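Local coordinates for protein phosphoacetylglucosamine mutase (Aspergillus lentulus, PDB 5O9X) that probably interconverts N-acetylglucosamine 6-phosphate and N-acetylglucosamine 1-phosphate, as a phosphoacetylglucosamine mutase that binds glucose 1,6-bisphosphate, at residues F161-K174 with Y183-L195. The protein carries 1 engineered substitution. Sequence-based numbering, arbitrary orientation.
Sequences FMTTPQLHYVVRCK and YGEPTEQGYYEKL. Unlike the reference sequence in segment 161-174: Phe-161 (reference Tyr).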
loop_
_atom_site.group_PDB
_atom_site.type_symbol
_atom_site.label_atom_id
_atom_site.label_comp_id
_atom_site.label_asym_id
_atom_site.label_seq_id
_atom_site.Cartn_x
_atom_site.Cartn_y
_atom_site.Cartn_z
ATOM N N PHE A 161 -15.482 2.444 -10.483
ATOM C CA PHE A 161 -14.851 2.877 -9.257
ATOM C C PHE A 161 -14.587 1.672 -8.344
ATOM O O PHE A 161 -15.547 0.931 -7.951
ATOM C CB PHE A 161 -15.788 3.868 -8.510
ATOM C CG PHE A 161 -15.987 5.156 -9.267
ATOM C CD1 PHE A 161 -15.052 6.196 -9.177
ATOM C CD2 PHE A 161 -17.079 5.300 -10.118
ATOM C CE1 PHE A 161 -15.236 7.420 -9.909
ATOM C CE2 PHE A 161 -17.255 6.497 -10.864
ATOM C CZ PHE A 161 -16.373 7.571 -10.722
ATOM N N MET A 162 -13.336 1.523 -7.929
ATOM C CA MET A 162 -12.974 0.480 -6.968
ATOM C C MET A 162 -11.801 0.987 -6.147
ATOM O O MET A 162 -11.082 1.917 -6.549
ATOM C CB MET A 162 -12.537 -0.819 -7.721
ATOM C CG MET A 162 -13.682 -1.494 -8.524
ATOM S SD MET A 162 -13.520 -3.299 -8.681
ATOM C CE MET A 162 -11.969 -3.333 -9.361
ATOM N N THR A 163 -11.571 0.341 -5.004
ATOM C CA THR A 163 -10.391 0.663 -4.164
ATOM C C THR A 163 -9.245 -0.041 -4.879
ATOM O O THR A 163 -9.489 -0.926 -5.738
ATOM C CB THR A 163 -10.545 0.048 -2.722
ATOM O OG1 THR A 163 -10.526 -1.360 -2.775
ATOM C CG2 THR A 163 -11.861 0.483 -2.037
ATOM N N THR A 164 -8.016 0.409 -4.627
ATOM C CA THR A 164 -6.854 -0.275 -5.180
ATOM C C THR A 164 -6.858 -1.775 -4.887
ATOM O O THR A 164 -6.635 -2.560 -5.790
ATOM C CB THR A 164 -5.593 0.480 -4.743
ATOM O OG1 THR A 164 -5.604 1.753 -5.428
ATOM C CG2 THR A 164 -4.283 -0.274 -5.144
ATOM N N PRO A 165 -7.040 -2.177 -3.623
ATOM C CA PRO A 165 -6.986 -3.616 -3.356
ATOM C C PRO A 165 -8.118 -4.396 -4.051
ATOM O O PRO A 165 -7.895 -5.545 -4.426
ATOM C CB PRO A 165 -7.226 -3.703 -1.827
ATOM C CG PRO A 165 -6.813 -2.386 -1.291
ATOM C CD PRO A 165 -7.028 -1.365 -2.380
ATOM N N GLN A 166 -9.304 -3.781 -4.238
ATOM C CA GLN A 166 -10.367 -4.462 -5.087
ATOM C C GLN A 166 -9.861 -4.790 -6.480
ATOM O O GLN A 166 -10.105 -5.925 -6.972
ATOM C CB GLN A 166 -11.647 -3.667 -5.185
ATOM C CG GLN A 166 -12.433 -3.779 -3.893
ATOM C CD GLN A 166 -13.688 -2.902 -3.941
ATOM O OE1 GLN A 166 -13.735 -1.823 -4.622
ATOM N NE2 GLN A 166 -14.721 -3.357 -3.236
ATOM N N LEU A 167 -9.194 -3.824 -7.124
ATOM C CA LEU A 167 -8.639 -4.079 -8.454
ATOM C C LEU A 167 -7.574 -5.239 -8.408
ATOM O O LEU A 167 -7.623 -6.158 -9.227
ATOM C CB LEU A 167 -8.141 -2.727 -9.117
ATOM C CG LEU A 167 -7.641 -3.210 -10.465
ATOM C CD1 LEU A 167 -8.644 -3.469 -11.591
ATOM C CD2 LEU A 167 -6.320 -2.645 -10.874
ATOM N N HIS A 168 -6.583 -5.189 -7.477
ATOM C CA HIS A 168 -5.630 -6.325 -7.340
ATOM C C HIS A 168 -6.330 -7.697 -7.130
ATOM O O HIS A 168 -5.921 -8.763 -7.695
ATOM C CB HIS A 168 -4.770 -6.064 -6.101
ATOM C CG HIS A 168 -3.647 -5.119 -6.335
ATOM N ND1 HIS A 168 -3.831 -3.765 -6.486
ATOM C CD2 HIS A 168 -2.308 -5.342 -6.454
ATOM C CE1 HIS A 168 -2.646 -3.183 -6.610
ATOM N NE2 HIS A 168 -1.713 -4.123 -6.639
ATOM N N TYR A 169 -7.361 -7.692 -6.294
ATOM C CA TYR A 169 -8.216 -8.884 -6.053
ATOM C C TYR A 169 -8.839 -9.405 -7.357
ATOM O O TYR A 169 -8.771 -10.611 -7.623
ATOM C CB TYR A 169 -9.326 -8.584 -4.972
ATOM C CG TYR A 169 -10.429 -9.569 -4.973
ATOM C CD1 TYR A 169 -10.364 -10.735 -4.101
ATOM C CD2 TYR A 169 -11.524 -9.437 -5.828
ATOM C CE1 TYR A 169 -11.403 -11.667 -4.091
ATOM C CE2 TYR A 169 -12.540 -10.397 -5.831
ATOM C CZ TYR A 169 -12.470 -11.504 -4.980
ATOM O OH TYR A 169 -13.506 -12.469 -4.996
ATOM N N VAL A 170 -9.403 -8.507 -8.177
ATOM C CA VAL A 170 -10.059 -8.864 -9.459
ATOM C C VAL A 170 -9.042 -9.511 -10.427
ATOM O O VAL A 170 -9.363 -10.519 -11.058
ATOM C CB VAL A 170 -10.735 -7.655 -10.154
ATOM C CG1 VAL A 170 -11.208 -7.995 -11.574
ATOM C CG2 VAL A 170 -11.942 -7.211 -9.341
ATOM N N VAL A 171 -7.867 -8.902 -10.562
ATOM C CA VAL A 171 -6.769 -9.435 -11.402
ATOM C C VAL A 171 -6.422 -10.905 -10.995
ATOM O O VAL A 171 -6.462 -11.787 -11.855
ATOM C CB VAL A 171 -5.494 -8.562 -11.346
ATOM C CG1 VAL A 171 -4.374 -9.262 -12.185
ATOM C CG2 VAL A 171 -5.823 -7.140 -11.946
ATOM N N ARG A 172 -6.073 -11.117 -9.726
ATOM C CA ARG A 172 -5.805 -12.463 -9.170
ATOM C C ARG A 172 -6.989 -13.419 -9.439
ATOM O O ARG A 172 -6.788 -14.521 -10.004
ATOM C CB ARG A 172 -5.408 -12.417 -7.717
ATOM C CG ARG A 172 -4.918 -13.754 -7.242
ATOM C CD ARG A 172 -4.443 -13.629 -5.838
ATOM N NE ARG A 172 -3.834 -14.857 -5.327
ATOM C CZ ARG A 172 -3.060 -14.875 -4.237
ATOM N NH1 ARG A 172 -2.826 -13.751 -3.571
ATOM N NH2 ARG A 172 -2.504 -15.999 -3.807
ATOM N N CYS A 173 -8.208 -13.003 -9.131
ATOM C CA CYS A 173 -9.367 -13.862 -9.428
ATOM C C CYS A 173 -9.466 -14.276 -10.886
ATOM O O CYS A 173 -9.657 -15.482 -11.173
ATOM C CB CYS A 173 -10.719 -13.225 -9.024
ATOM S SG CYS A 173 -10.841 -13.163 -7.231
ATOM N N LYS A 174 -9.372 -13.323 -11.815
ATOM C CA LYS A 174 -9.589 -13.691 -13.218
ATOM C C LYS A 174 -8.435 -14.645 -13.711
ATOM O O LYS A 174 -8.613 -15.456 -14.634
ATOM C CB LYS A 174 -9.660 -12.457 -14.113
ATOM C CG LYS A 174 -10.787 -11.491 -13.834
ATOM C CD LYS A 174 -10.800 -10.411 -14.879
ATOM C CE LYS A 174 -11.446 -10.925 -16.164
ATOM N NZ LYS A 174 -12.866 -11.309 -16.009
ATOM N N TYR A 183 -9.014 -17.851 -6.487
ATOM C CA TYR A 183 -8.975 -16.889 -5.381
ATOM C C TYR A 183 -10.376 -16.363 -4.983
ATOM O O TYR A 183 -10.555 -15.841 -3.882
ATOM C CB TYR A 183 -8.064 -15.737 -5.800
ATOM C CG TYR A 183 -7.572 -14.874 -4.676
ATOM C CD1 TYR A 183 -6.791 -15.414 -3.645
ATOM C CD2 TYR A 183 -7.859 -13.487 -4.646
ATOM C CE1 TYR A 183 -6.350 -14.633 -2.575
ATOM C CE2 TYR A 183 -7.381 -12.698 -3.602
ATOM C CZ TYR A 183 -6.636 -13.264 -2.572
ATOM O OH TYR A 183 -6.171 -12.482 -1.519
ATOM N N GLY A 184 -11.336 -16.441 -5.908
ATOM C CA GLY A 184 -12.683 -15.911 -5.683
ATOM C C GLY A 184 -13.360 -15.616 -7.002
ATOM O O GLY A 184 -12.721 -15.779 -8.084
ATOM N N GLU A 185 -14.615 -15.154 -6.922
ATOM C CA GLU A 185 -15.329 -14.595 -8.066
ATOM C C GLU A 185 -14.777 -13.189 -8.375
ATOM O O GLU A 185 -14.638 -12.384 -7.453
ATOM C CB GLU A 185 -16.839 -14.439 -7.749
ATOM C CG GLU A 185 -17.706 -15.709 -7.612
ATOM C CD GLU A 185 -17.476 -16.754 -8.713
ATOM O OE1 GLU A 185 -17.652 -16.413 -9.914
ATOM O OE2 GLU A 185 -17.087 -17.905 -8.343
ATOM N N PRO A 186 -14.526 -12.867 -9.662
ATOM C CA PRO A 186 -13.780 -11.628 -10.045
ATOM C C PRO A 186 -14.666 -10.411 -10.166
ATOM O O PRO A 186 -14.663 -9.711 -11.172
ATOM C CB PRO A 186 -13.182 -12.013 -11.387
ATOM C CG PRO A 186 -14.222 -12.955 -11.992
ATOM C CD PRO A 186 -14.905 -13.666 -10.857
ATOM N N THR A 187 -15.450 -10.146 -9.121
ATOM C CA THR A 187 -16.372 -9.042 -9.103
ATOM C C THR A 187 -16.307 -8.413 -7.728
ATOM O O THR A 187 -15.819 -9.007 -6.718
ATOM C CB THR A 187 -17.831 -9.502 -9.288
ATOM O OG1 THR A 187 -18.123 -10.328 -8.154
ATOM C CG2 THR A 187 -18.028 -10.346 -10.626
ATOM N N GLU A 188 -16.844 -7.218 -7.676
ATOM C CA GLU A 188 -16.923 -6.493 -6.427
ATOM C C GLU A 188 -17.745 -7.256 -5.401
ATOM O O GLU A 188 -17.357 -7.316 -4.231
ATOM C CB GLU A 188 -17.532 -5.121 -6.751
ATOM C CG GLU A 188 -17.140 -4.091 -5.779
ATOM C CD GLU A 188 -17.655 -2.714 -6.145
ATOM O OE1 GLU A 188 -17.468 -2.306 -7.322
ATOM O OE2 GLU A 188 -18.281 -2.119 -5.241
ATOM N N GLN A 189 -18.902 -7.838 -5.822
ATOM C CA GLN A 189 -19.651 -8.743 -4.879
ATOM C C GLN A 189 -18.776 -9.895 -4.369
ATOM O O GLN A 189 -18.877 -10.265 -3.211
ATOM C CB GLN A 189 -20.847 -9.366 -5.615
ATOM C CG GLN A 189 -21.772 -10.201 -4.726
ATOM C CD GLN A 189 -23.078 -10.620 -5.454
ATOM O OE1 GLN A 189 -23.586 -9.910 -6.286
ATOM N NE2 GLN A 189 -23.605 -11.770 -5.110
ATOM N N GLY A 190 -17.958 -10.527 -5.254
ATOM C CA GLY A 190 -17.151 -11.650 -4.854
ATOM C C GLY A 190 -16.117 -11.223 -3.788
ATOM O O GLY A 190 -15.857 -11.934 -2.797
ATOM N N TYR A 191 -15.556 -10.048 -3.989
ATOM C CA TYR A 191 -14.615 -9.445 -2.962
ATOM C C TYR A 191 -15.284 -9.319 -1.578
ATOM O O TYR A 191 -14.729 -9.802 -0.579
ATOM C CB TYR A 191 -14.139 -8.085 -3.478
ATOM C CG TYR A 191 -13.354 -7.250 -2.486
ATOM C CD1 TYR A 191 -11.982 -7.408 -2.403
ATOM C CD2 TYR A 191 -14.004 -6.318 -1.618
ATOM C CE1 TYR A 191 -11.235 -6.646 -1.504
ATOM C CE2 TYR A 191 -13.265 -5.592 -0.658
ATOM C CZ TYR A 191 -11.907 -5.757 -0.619
ATOM O OH TYR A 191 -11.138 -5.058 0.272
ATOM N N TYR A 192 -16.515 -8.770 -1.520
ATOM C CA TYR A 192 -17.199 -8.601 -0.210
ATOM C C TYR A 192 -17.521 -9.955 0.429
ATOM O O TYR A 192 -17.350 -10.128 1.668
ATOM C CB TYR A 192 -18.512 -7.819 -0.316
ATOM C CG TYR A 192 -18.316 -6.415 -0.881
ATOM C CD1 TYR A 192 -17.288 -5.580 -0.382
ATOM C CD2 TYR A 192 -19.115 -5.949 -1.936
ATOM C CE1 TYR A 192 -17.056 -4.263 -0.959
ATOM C CE2 TYR A 192 -18.915 -4.677 -2.516
ATOM C CZ TYR A 192 -17.899 -3.858 -2.029
ATOM O OH TYR A 192 -17.711 -2.628 -2.589
ATOM N N GLU A 193 -17.956 -10.900 -0.420
ATOM C CA GLU A 193 -18.325 -12.260 0.035
ATOM C C GLU A 193 -17.114 -12.970 0.661
ATOM O O GLU A 193 -17.213 -13.637 1.728
ATOM C CB GLU A 193 -18.851 -13.050 -1.181
ATOM C CG GLU A 193 -20.239 -12.573 -1.517
ATOM C CD GLU A 193 -20.841 -13.258 -2.746
ATOM O OE1 GLU A 193 -20.076 -13.862 -3.535
ATOM O OE2 GLU A 193 -22.092 -13.193 -2.887
ATOM N N LYS A 194 -15.969 -12.848 0.000
ATOM C CA LYS A 194 -14.740 -13.500 0.510
ATOM C C LYS A 194 -14.291 -12.908 1.831
ATOM O O LYS A 194 -13.982 -13.661 2.789
ATOM C CB LYS A 194 -13.605 -13.387 -0.502
ATOM C CG LYS A 194 -12.380 -14.270 -0.165
ATOM C CD LYS A 194 -11.247 -13.848 -1.120
ATOM C CE LYS A 194 -9.927 -14.583 -0.844
ATOM N NZ LYS A 194 -10.092 -16.012 -1.148
ATOM N N LEU A 195 -14.209 -11.572 1.888
ATOM C CA LEU A 195 -13.853 -10.908 3.157
ATOM C C LEU A 195 -14.842 -11.276 4.250
ATOM O O LEU A 195 -14.435 -11.707 5.393
ATOM C CB LEU A 195 -13.745 -9.386 2.982
ATOM C CG LEU A 195 -12.371 -8.835 2.611
ATOM C CD1 LEU A 195 -12.086 -9.207 1.183
ATOM C CD2 LEU A 195 -12.501 -7.295 2.719
HETATM O O HOH W 1 -11.026 -2.405 -0.407
HETATM O O HOH W 2 -10.663 -17.081 -8.940
HETATM O O HOH W 3 -14.328 -9.644 -14.152
#
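Tyr-169 of helix 164-174 packs against Tyr-183 and Tyr-191 of segment 183-195. Its CG lies anti to the backbone N (chi1 163°), which carries the ring among the residues of the other segment. CB and CG meet CD1 of Tyr-191, whose ring edge points at the Tyr-169 face with the planes at 81°. On one flank CD1 touches Tyr-183 CE2 at 3.6 Å. CE1 lies against Lys-194 CD, while CD2 and CE2 rest on Tyr-191 CB. At the tip, Tyr-169 OH donates to Glu-185 O at 2.7 Å, tilted 32° from the carbonyl plane. The hydroxyl also lies against Gly-184 CA and Gly-190 C, where neither residue has a side chain.

The Tyr-183 ring lies between two side chains. The extended Arg-172 crosses one face: its CD stands over the ring centre, 3.5 Å from the centroid, and its guanidinium lies flat on the ring. Lys-194 CE lies over the rim of the opposite face, and Lys-194 NZ bonds Tyr-183 O. Cys-173 SG sits at the ring edge. Pro-186, the centre of an inverse gamma turn, packs its CB on Cys-173 CB and, tightly, on Lys-174 CG.

At the other end Gln-166 CG lies over the Tyr-191 ring, 3.6 Å from the centroid. Its NE2 donates to Tyr-192 OH at 3.1 Å, with the acceptor in the amide plane. Tyr-192 OH in turn donates to Glu-188 OE2, which also pairs with Lys-224. Gln-166 OE1 accepts from Thr-163 N, and Thr-163 OG1 accepts from Gln-166 N: a capping box. The two helices cross nearly at right angles around a tyrosine cluster, joining the first and second domains of the phosphohexomutase fold.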